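Side-chain contacts in 2-methyl-3-hydroxypyridine-5-carboxylic acid oxygenase (Mesorhizobium loti, PDB 3ALJ), which catalyses, with a bound FAD, the oxygenation of 2-methyl-3-hydroxypyridine-5-carboxylic acid, in a reaction that probably opens the pyridine ring: residues P239-L242 against E243-V246; S343-Y346 against A347-S351. All blocks are in the same frame, centred on the assembly; numbering follows the deposited sequence. Where two conformers were deposited one is given.

Contact 1 (P239-L242 against E243-V246); sequences PIDL and EVWV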
ATOM      1  N   PRO A 239       8.846  10.325  20.124  1.00 17.30           N
ATOM      2  CA  PRO A 239       9.640  10.774  18.996  1.00 17.66           C
ATOM      3  C   PRO A 239      10.999  10.044  19.075  1.00 15.54           C
ATOM      4  O   PRO A 239      11.339   9.479  20.095  1.00 14.22           O
ATOM      5  CB  PRO A 239       9.766  12.293  19.212  1.00 18.54           C
ATOM      6  CG  PRO A 239       8.832  12.646  20.338  1.00 23.29           C
ATOM      7  CD  PRO A 239       8.522  11.409  21.120  1.00 18.88           C
ATOM      8  N   ILE A 240      11.724  10.009  17.945  1.00 13.77           N
ATOM      9  CA  ILE A 240      12.853   9.036  17.872  1.00 15.33           C
ATOM     10  C   ILE A 240      13.956   9.366  18.910  1.00 13.51           C
ATOM     11  O   ILE A 240      14.161  10.555  19.197  1.00 16.09           O
ATOM     12  CB  ILE A 240      13.459   8.899  16.427  1.00 13.84           C
ATOM     13  CG1 ILE A 240      14.095  10.206  15.918  1.00 16.83           C
ATOM     14  CG2 ILE A 240      12.384   8.415  15.438  1.00 13.90           C
ATOM     15  CD1 ILE A 240      15.215   9.984  14.882  1.00 13.92           C
ATOM     16  N   ASP A 241      14.621   8.339  19.409  1.00 14.55           N
ATOM     17  CA  ASP A 241      15.796   8.500  20.294  1.00 14.74           C
ATOM     18  C   ASP A 241      16.961   8.793  19.339  1.00 15.32           C
ATOM     19  O   ASP A 241      17.449   7.886  18.664  1.00 15.20           O
ATOM     20  CB  ASP A 241      15.957   7.196  21.021  1.00 13.55           C
ATOM     21  CG  ASP A 241      17.076   7.209  22.060  1.00 16.98           C
ATOM     22  OD1 ASP A 241      18.159   7.665  21.684  1.00 16.49           O
ATOM     23  OD2 ASP A 241      16.875   6.636  23.152  1.00 21.44           O
ATOM     24  N   LEU A 242      17.297  10.059  19.139  1.00 15.62           N
ATOM     25  CA  LEU A 242      18.220  10.464  18.114  1.00 15.04           C
ATOM     26  C   LEU A 242      19.527   9.749  18.304  1.00 16.37           C
ATOM     27  O   LEU A 242      20.073   9.267  17.285  1.00 15.47           O
ATOM     28  CB  LEU A 242      18.459  11.976  18.265  1.00 14.51           C
ATOM     29  CG  LEU A 242      19.447  12.512  17.254  1.00 16.32           C
ATOM     30  CD1 LEU A 242      18.944  12.343  15.740  1.00 16.82           C
ATOM     31  CD2 LEU A 242      19.618  14.006  17.487  1.00 18.72           C
ATOM     32  N   GLU A 243      20.055   9.650  19.539  1.00 14.95           N
ATOM     33  CA  GLU A 243      21.371   9.029  19.684  1.00 17.28           C
ATOM     34  C   GLU A 243      21.465   7.591  19.254  1.00 14.77           C
ATOM     35  O   GLU A 243      22.500   7.183  18.665  1.00 16.37           O
ATOM     36  CB  GLU A 243      21.871   9.192  21.145  1.00 16.96           C
ATOM     37  CG  GLU A 243      23.303   8.606  21.431  1.00 24.14           C
ATOM     38  CD  GLU A 243      23.626   8.503  22.927  1.00 35.32           C
ATOM     39  OE1 GLU A 243      22.773   8.126  23.794  1.00 37.43           O
ATOM     40  OE2 GLU A 243      24.804   8.784  23.246  1.00 40.13           O
ATOM     41  N   VAL A 244      20.447   6.779  19.496  1.00 13.60           N
ATOM     42  CA  VAL A 244      20.564   5.371  19.177  1.00 13.93           C
ATOM     43  C   VAL A 244      20.528   5.179  17.660  1.00 12.67           C
ATOM     44  O   VAL A 244      21.139   4.230  17.166  1.00 14.50           O
ATOM     45  CB  VAL A 244      19.480   4.511  19.883  1.00 15.97           C
ATOM     46  CG1 VAL A 244      18.089   4.473  19.221  1.00 16.75           C
ATOM     47  CG2 VAL A 244      19.939   3.171  20.187  1.00 19.95           C
ATOM     48  N   TRP A 245      19.882   6.098  16.954  1.00 13.94           N
ATOM     49  CA  TRP A 245      19.811   6.013  15.472  1.00 13.13           C
ATOM     50  C   TRP A 245      21.069   6.606  14.862  1.00 14.14           C
ATOM     51  O   TRP A 245      21.690   6.017  13.942  1.00 12.09           O
ATOM     52  CB  TRP A 245      18.539   6.668  14.909  1.00 11.88           C
ATOM     53  CG  TRP A 245      17.292   5.788  15.224  1.00 11.17           C
ATOM     54  CD1 TRP A 245      16.396   5.943  16.214  1.00 11.25           C
ATOM     55  CD2 TRP A 245      17.024   4.498  14.671  1.00 11.79           C
ATOM     56  NE1 TRP A 245      15.495   4.909  16.268  1.00 12.20           N
ATOM     57  CE2 TRP A 245      15.912   3.960  15.350  1.00 10.96           C
ATOM     58  CE3 TRP A 245      17.580   3.752  13.624  1.00  9.96           C
ATOM     59  CZ2 TRP A 245      15.371   2.748  15.006  1.00  9.53           C
ATOM     60  CZ3 TRP A 245      17.030   2.551  13.284  1.00 10.91           C
ATOM     61  CH2 TRP A 245      15.966   2.031  13.957  1.00 10.06           C
ATOM     62  N   VAL A 246      21.538   7.761  15.378  1.00 13.29           N
ATOM     63  CA  VAL A 246      22.799   8.309  14.851  1.00 13.64           C
ATOM     64  C   VAL A 246      23.986   7.361  15.139  1.00 12.24           C
ATOM     65  O   VAL A 246      24.910   7.208  14.242  1.00 13.86           O
ATOM     66  CB  VAL A 246      23.025   9.728  15.425  1.00 13.60           C
ATOM     67  CG1 VAL A 246      24.494  10.257  15.055  1.00 14.36           C
ATOM     68  CG2 VAL A 246      21.969  10.682  14.892  1.00 12.87           C
TER
HETATM   69  O   HOH W   1      13.707   5.655  18.529  1.00 11.25           O
HETATM   70  O   HOH W   2      19.030  10.850  22.043  1.00 22.86           O

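Contact 2 (S343-Y346 against A347-S351); sequences SGDY and AANRS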
ATOM      1  N   SER A 343       5.745 -12.610   0.805  1.00  8.36           N
ATOM      2  CA  SER A 343       6.080 -11.431   1.654  0.50  8.59           C
ATOM      3  C   SER A 343       6.285 -11.815   3.095  1.00  8.38           C
ATOM      4  O   SER A 343       7.170 -11.377   3.775  1.00  8.84           O
ATOM      5  CB  SER A 343       4.900 -10.430   1.542  0.50  6.99           C
ATOM      6  OG  SER A 343       4.949  -9.912   0.213  0.50  9.63           O
ATOM      7  N   GLY A 344       5.317 -12.632   3.568  1.00  9.23           N
ATOM      8  CA  GLY A 344       5.435 -13.118   4.930  1.00  9.12           C
ATOM      9  C   GLY A 344       6.675 -13.968   5.220  1.00  9.51           C
ATOM     10  O   GLY A 344       7.281 -13.868   6.288  1.00 10.39           O
ATOM     11  N   ASP A 345       6.988 -14.807   4.230  1.00  9.36           N
ATOM     12  CA  ASP A 345       8.210 -15.632   4.378  1.00 11.46           C
ATOM     13  C   ASP A 345       9.457 -14.750   4.385  1.00 10.56           C
ATOM     14  O   ASP A 345      10.289 -14.844   5.269  1.00 11.24           O
ATOM     15  CB  ASP A 345       8.215 -16.560   3.203  1.00 11.90           C
ATOM     16  CG  ASP A 345       9.427 -17.474   3.160  1.00 23.11           C
ATOM     17  OD1 ASP A 345      10.600 -17.034   2.965  1.00 25.65           O
ATOM     18  OD2 ASP A 345       9.226 -18.653   3.295  1.00 25.33           O
ATOM     19  N   TYR A 346       9.530 -13.787   3.472  1.00  8.29           N
ATOM     20  CA  TYR A 346      10.701 -12.880   3.535  1.00  7.77           C
ATOM     21  C   TYR A 346      10.758 -12.111   4.802  1.00  8.89           C
ATOM     22  O   TYR A 346      11.830 -11.964   5.354  1.00  9.26           O
ATOM     23  CB  TYR A 346      10.550 -11.830   2.378  1.00  8.26           C
ATOM     24  CG  TYR A 346      11.172 -12.296   1.058  1.00  9.37           C
ATOM     25  CD1 TYR A 346      11.329 -13.651   0.666  1.00 10.50           C
ATOM     26  CD2 TYR A 346      11.688 -11.365   0.207  1.00  9.26           C
ATOM     27  CE1 TYR A 346      11.901 -14.018  -0.608  1.00 10.04           C
ATOM     28  CE2 TYR A 346      12.267 -11.717  -0.965  1.00  8.90           C
ATOM     29  CZ  TYR A 346      12.399 -12.987  -1.385  1.00  9.95           C
ATOM     30  OH  TYR A 346      13.019 -13.364  -2.576  1.00 11.95           O
ATOM     31  N   ALA A 347       9.599 -11.633   5.293  1.00  8.25           N
ATOM     32  CA  ALA A 347       9.683 -10.833   6.538  1.00  9.38           C
ATOM     33  C   ALA A 347      10.163 -11.720   7.704  1.00 10.97           C
ATOM     34  O   ALA A 347      11.051 -11.329   8.430  1.00 11.75           O
ATOM     35  CB  ALA A 347       8.282 -10.331   6.810  1.00 11.46           C
ATOM     36  N   ALA A 348       9.573 -12.929   7.808  1.00 10.01           N
ATOM     37  CA  ALA A 348       9.983 -13.785   8.947  1.00 10.45           C
ATOM     38  C   ALA A 348      11.405 -14.233   8.894  1.00 11.95           C
ATOM     39  O   ALA A 348      12.061 -14.333   9.968  1.00 12.95           O
ATOM     40  CB  ALA A 348       9.067 -15.012   8.952  1.00 12.12           C
ATOM     41  N   ASN A 349      11.916 -14.449   7.718  1.00 10.91           N
ATOM     42  CA  ASN A 349      13.304 -14.970   7.528  1.00 13.40           C
ATOM     43  C   ASN A 349      14.281 -13.793   7.380  1.00 13.02           C
ATOM     44  O   ASN A 349      15.475 -14.072   7.268  1.00 14.12           O
ATOM     45  CB  ASN A 349      13.375 -15.872   6.304  1.00 13.57           C
ATOM     46  CG  ASN A 349      12.712 -17.258   6.540  1.00 17.00           C
ATOM     47  OD1 ASN A 349      13.031 -17.901   7.574  1.00 19.57           O
ATOM     48  ND2 ASN A 349      11.843 -17.678   5.631  1.00 21.61           N
ATOM     49  N   ARG A 350      13.798 -12.536   7.454  1.00 11.94           N
ATOM     50  CA  ARG A 350      14.722 -11.358   7.193  1.00 11.80           C
ATOM     51  C   ARG A 350      15.409 -11.576   5.867  1.00 10.71           C
ATOM     52  O   ARG A 350      16.606 -11.142   5.710  1.00 11.36           O
ATOM     53  CB  ARG A 350      15.709 -11.183   8.340  1.00 11.32           C
ATOM     54  CG  ARG A 350      15.010 -10.557   9.616  1.00 15.06           C
ATOM     55  CD  ARG A 350      14.309 -11.653  10.401  1.00 21.40           C
ATOM     56  NE  ARG A 350      13.873 -11.126  11.660  1.00 22.86           N
ATOM     57  CZ  ARG A 350      12.620 -10.792  12.003  1.00 20.53           C
ATOM     58  NH1 ARG A 350      11.517 -10.987  11.271  1.00 17.77           N
ATOM     59  NH2 ARG A 350      12.424 -10.359  13.235  1.00 25.35           N
ATOM     60  N   SER A 351      14.740 -12.124   4.844  1.00 10.17           N
ATOM     61  CA  SER A 351      15.406 -12.467   3.617  1.00  9.94           C
ATOM     62  C   SER A 351      16.013 -11.264   2.889  1.00 10.90           C
ATOM     63  O   SER A 351      17.073 -11.446   2.237  1.00  9.50           O
ATOM     64  CB  SER A 351      14.459 -13.142   2.622  1.00 10.71           C
ATOM     65  OG  SER A 351      13.853 -14.316   3.275  1.00 12.81           O
TER

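Contact 1 (P239-L242 against E243-V246)
Asp241 caps the start of helix 242-248 by taking the backbone N-H of Val244 on OD1. Val244 N lies 3.3 Å from Asp241 OD1 and stands above the carboxylate plane, 42° out of it. The carboxylate gets there because CG lies anti to the backbone N (chi1 -176°). Asp241 CB rests 3.9 Å from Val244 CG1, and the two side chains cross at about a right angle. The carbonyl O of Asp241 takes only weak bonds from Val244 N and Trp245 N, and CD1 of the Trp245 indole comes within 3.3 Å of that same O. A straight bond follows, from Val246 N to Leu242 O (2.8 Å). On that side CD1 of Leu242 meets CG2 of Val246 at 3.6 Å. Two waters are bound here. One bridges the cap residue to the indole, accepting from Asp241 N and, in the ring plane, from Trp245 NE1, each at 3.0 Å. The other accepts from Glu243 N and donates weakly to Asp241 OD1. Further out, Arg234 makes salt bridges to Asp241 OD2 and Glu243 OE1. Ile240 and Leu242 lean on helix 253-260, while Trp245 packs on Leu226 and Ala228 of strand 221-228. The cap and the second water thus serve the N-H groups of Val244 and Glu243, and the carboxylate would probably interact favourably with the helix dipole. Arg234 probably offsets the charge of the two acids.

Contact 2 (S343-Y346 against A347-S351)
Ala347, Ala348 and Asn349 give their backbone N-H groups to the O atoms of Ser343, Gly344 and Asp345, four residues back, in the last turns of helix 321-349. Ser351 N then reaches five residues back to Tyr346 O at 3.0 Å, in the carbonyl plane and on a lone pair. CB of Ser351 sits over one face of the Tyr346 ring, 3.9 Å from its centroid and 20° off the normal. This is a CH-pi contact, offset toward the CG-CD1 side. The phenol continues past it, and its OH bonds to Met357 O. The turn is a Schellman motif: Arg350 leaves the helix with positive phi, and its N bonds to Ala347 O. NH1 of Arg350 comes back to the same Ala347 O at 2.9 Å, from the opposite face of the carbonyl plane. On the exposed side ND2 of Asn349 makes a weak bond to Asp345 OD1 at 3.0 Å. The carboxylate and amide planes are turned 63° apart. Asp345 points its carboxylate outward, and the Asn349 side chain folds back to it, its CG beside the backbone N (chi1 -74°). On the buried side Tyr346 packs on Ala296, Thr359 and Ala362.

Overall arrangement
The two contacts lie at contrasting helix ends: contact 1 starts helix 242-248, and contact 2 finishes helix 321-349. Their centres are 26 Å apart, and their nearest atoms about 13 Å. They belong to different helices and do not touch. Contact 1 is the more peripheral, about 27 Å from the chain centre against 17 Å. Both are partly buried, with an apolar or aromatic side facing the protein and a polar side facing outward. In contact 1 an acid takes a helix N-H, with an arginine from outside the segments paired to it. In contact 2 carbonyl oxygens are the groups served, and the arginine belongs to the motif.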